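Long-range contact in 2,3-bisphosphoglycerate-independent phosphoglycerate mutase (Pyrococcus horikoshii, PDB 2ZKT), which probably interconverts 2-phosphoglycerate and 3-phosphoglycerate in glycolysis, as a metal-binding mutase of the alkaline phosphatase superfamily: residues 146-150 with 194-199. Sequence-based numbering, arbitrary orientation.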
loop_
_atom_site.group_PDB
_atom_site.type_symbol
_atom_site.label_atom_id
_atom_site.label_comp_id
_atom_site.label_asym_id
_atom_site.label_seq_id
_atom_site.Cartn_x
_atom_site.Cartn_y
_atom_site.Cartn_z
ATOM N N THR B 146 -17.102 31.186 -38.390
ATOM C CA THR B 146 -16.852 32.294 -37.472
ATOM C C THR B 146 -15.674 33.156 -37.934
ATOM O O THR B 146 -14.601 32.670 -38.284
ATOM C CB THR B 146 -16.568 31.709 -36.082
ATOM O OG1 THR B 146 -17.760 31.089 -35.588
ATOM C CG2 THR B 146 -16.155 32.824 -35.115
ATOM N N GLY B 147 -15.925 34.479 -37.971
ATOM C CA GLY B 147 -14.889 35.395 -38.434
ATOM C C GLY B 147 -15.126 36.811 -37.903
ATOM O O GLY B 147 -16.098 37.486 -38.237
ATOM N N HIS B 148 -14.217 37.236 -37.003
ATOM C CA HIS B 148 -14.344 38.572 -36.445
ATOM C C HIS B 148 -13.098 39.425 -36.704
ATOM O O HIS B 148 -12.140 39.008 -37.345
ATOM C CB HIS B 148 -14.638 38.471 -34.941
ATOM C CG HIS B 148 -13.704 37.497 -34.262
ATOM N ND1 HIS B 148 -12.773 36.777 -34.942
ATOM C CD2 HIS B 148 -13.615 37.171 -32.903
ATOM C CE1 HIS B 148 -12.138 36.033 -34.014
ATOM N NE2 HIS B 148 -12.620 36.249 -32.786
ATOM N N ARG B 149 -13.105 40.650 -36.172
ATOM C CA ARG B 149 -12.006 41.612 -36.340
ATOM C C ARG B 149 -10.565 41.099 -36.178
ATOM O O ARG B 149 -9.660 41.562 -36.883
ATOM C CB ARG B 149 -12.217 42.816 -35.404
ATOM C CG ARG B 149 -13.589 43.487 -35.530
ATOM C CD ARG B 149 -13.984 43.698 -36.995
ATOM N NE ARG B 149 -12.967 44.435 -37.750
ATOM C CZ ARG B 149 -13.024 44.654 -39.066
ATOM N NH1 ARG B 149 -14.052 44.199 -39.776
ATOM N NH2 ARG B 149 -12.053 45.333 -39.671
ATOM N N ALA B 150 -10.340 40.163 -35.253
ATOM C CA ALA B 150 -8.995 39.622 -35.028
ATOM C C ALA B 150 -8.920 38.133 -35.367
ATOM O O ALA B 150 -9.919 37.411 -35.275
ATOM C CB ALA B 150 -8.571 39.842 -33.574
ATOM N N GLU B 194 -18.914 39.065 -29.433
ATOM C CA GLU B 194 -19.292 38.860 -30.828
ATOM C C GLU B 194 -19.038 37.403 -31.238
ATOM O O GLU B 194 -19.669 36.846 -32.131
ATOM C CB GLU B 194 -18.437 39.810 -31.674
ATOM C CG GLU B 194 -18.521 39.517 -33.177
ATOM C CD GLU B 194 -17.880 40.659 -33.944
ATOM O OE1 GLU B 194 -17.784 41.754 -33.398
ATOM O OE2 GLU B 194 -17.483 40.442 -35.088
ATOM N N PHE B 195 -18.052 36.805 -30.541
ATOM C CA PHE B 195 -17.619 35.446 -30.860
ATOM C C PHE B 195 -18.629 34.399 -30.377
ATOM O O PHE B 195 -18.830 33.352 -30.983
ATOM C CB PHE B 195 -16.280 35.240 -30.151
ATOM C CG PHE B 195 -15.691 33.927 -30.559
ATOM C CD1 PHE B 195 -14.989 33.836 -31.755
ATOM C CD2 PHE B 195 -15.843 32.814 -29.742
ATOM C CE1 PHE B 195 -14.436 32.620 -32.138
ATOM C CE2 PHE B 195 -15.282 31.597 -30.133
ATOM C CZ PHE B 195 -14.583 31.495 -31.333
ATOM N N VAL B 196 -19.243 34.683 -29.211
ATOM C CA VAL B 196 -20.253 33.778 -28.672
ATOM C C VAL B 196 -21.541 33.842 -29.497
ATOM O O VAL B 196 -22.185 32.836 -29.778
ATOM C CB VAL B 196 -20.525 34.164 -27.216
ATOM C CG1 VAL B 196 -21.680 33.324 -26.670
ATOM C CG2 VAL B 196 -19.288 33.905 -26.379
ATOM N N LYS B 197 -21.937 35.083 -29.839
ATOM C CA LYS B 197 -23.083 35.253 -30.732
ATOM C C LYS B 197 -22.845 34.569 -32.086
ATOM O O LYS B 197 -23.668 33.817 -32.597
ATOM C CB LYS B 197 -23.301 36.757 -30.945
ATOM C CG LYS B 197 -23.963 37.424 -29.735
ATOM C CD LYS B 197 -24.125 38.936 -29.925
ATOM C CE LYS B 197 -24.922 39.590 -28.789
ATOM N NZ LYS B 197 -25.073 41.022 -29.057
ATOM N N LYS B 198 -21.682 34.894 -32.690
ATOM C CA LYS B 198 -21.362 34.318 -33.993
ATOM C C LYS B 198 -21.205 32.794 -33.916
ATOM O O LYS B 198 -21.711 32.041 -34.739
ATOM C CB LYS B 198 -20.066 34.955 -34.497
ATOM C CG LYS B 198 -20.325 36.060 -35.529
ATOM C CD LYS B 198 -19.035 36.763 -35.965
ATOM C CE LYS B 198 -19.255 38.253 -36.262
ATOM N NZ LYS B 198 -18.416 38.659 -37.392
ATOM N N ALA B 199 -20.440 32.350 -32.898
ATOM C CA ALA B 199 -20.230 30.918 -32.695
ATOM C C ALA B 199 -21.563 30.164 -32.605
ATOM O O ALA B 199 -21.750 29.083 -33.153
ATOM C CB ALA B 199 -19.432 30.727 -31.400
#
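T146 turns its methyl CG2 trans to the backbone nitrogen, and the ring of F195 is swung the same way (chi1 -173°); the two side chains cross at about a right angle, T146 CG2 lying 3.4 Å from F195 CE1. The contact belongs to the smaller alpha+beta domain of the enzyme, where helices 131-142 and 186-203 pack on a four-stranded antiparallel sheet; the loop that leads from helix 131-142 to strand 152-155 here runs past helix 186-203. H148 approaches the same phenyl obliquely, the ring planes at 37°, with H148 NE2 3.5 Å from F195 CD1. F195 continues inward onto L152 and L154 of one edge strand and L223 and I225 of the other. The polar tie lies at the more open side, where the bent chain of K198 brings NZ to hydrogen-bond G147 O at 2.7 Å, the donor tilted 31° from the carbonyl plane. K198 NZ also forms a salt bridge, weak as a hydrogen bond, with E194 OE2 one helical turn back. With an alanine here in place of K198 the ammonium group is gone, which would probably leave G147 O without this donor and the E194 carboxylate without this salt-bridge partner. That carboxylate also touches the loop directly, E194 OE2 resting 3.5 Å from H148 CB.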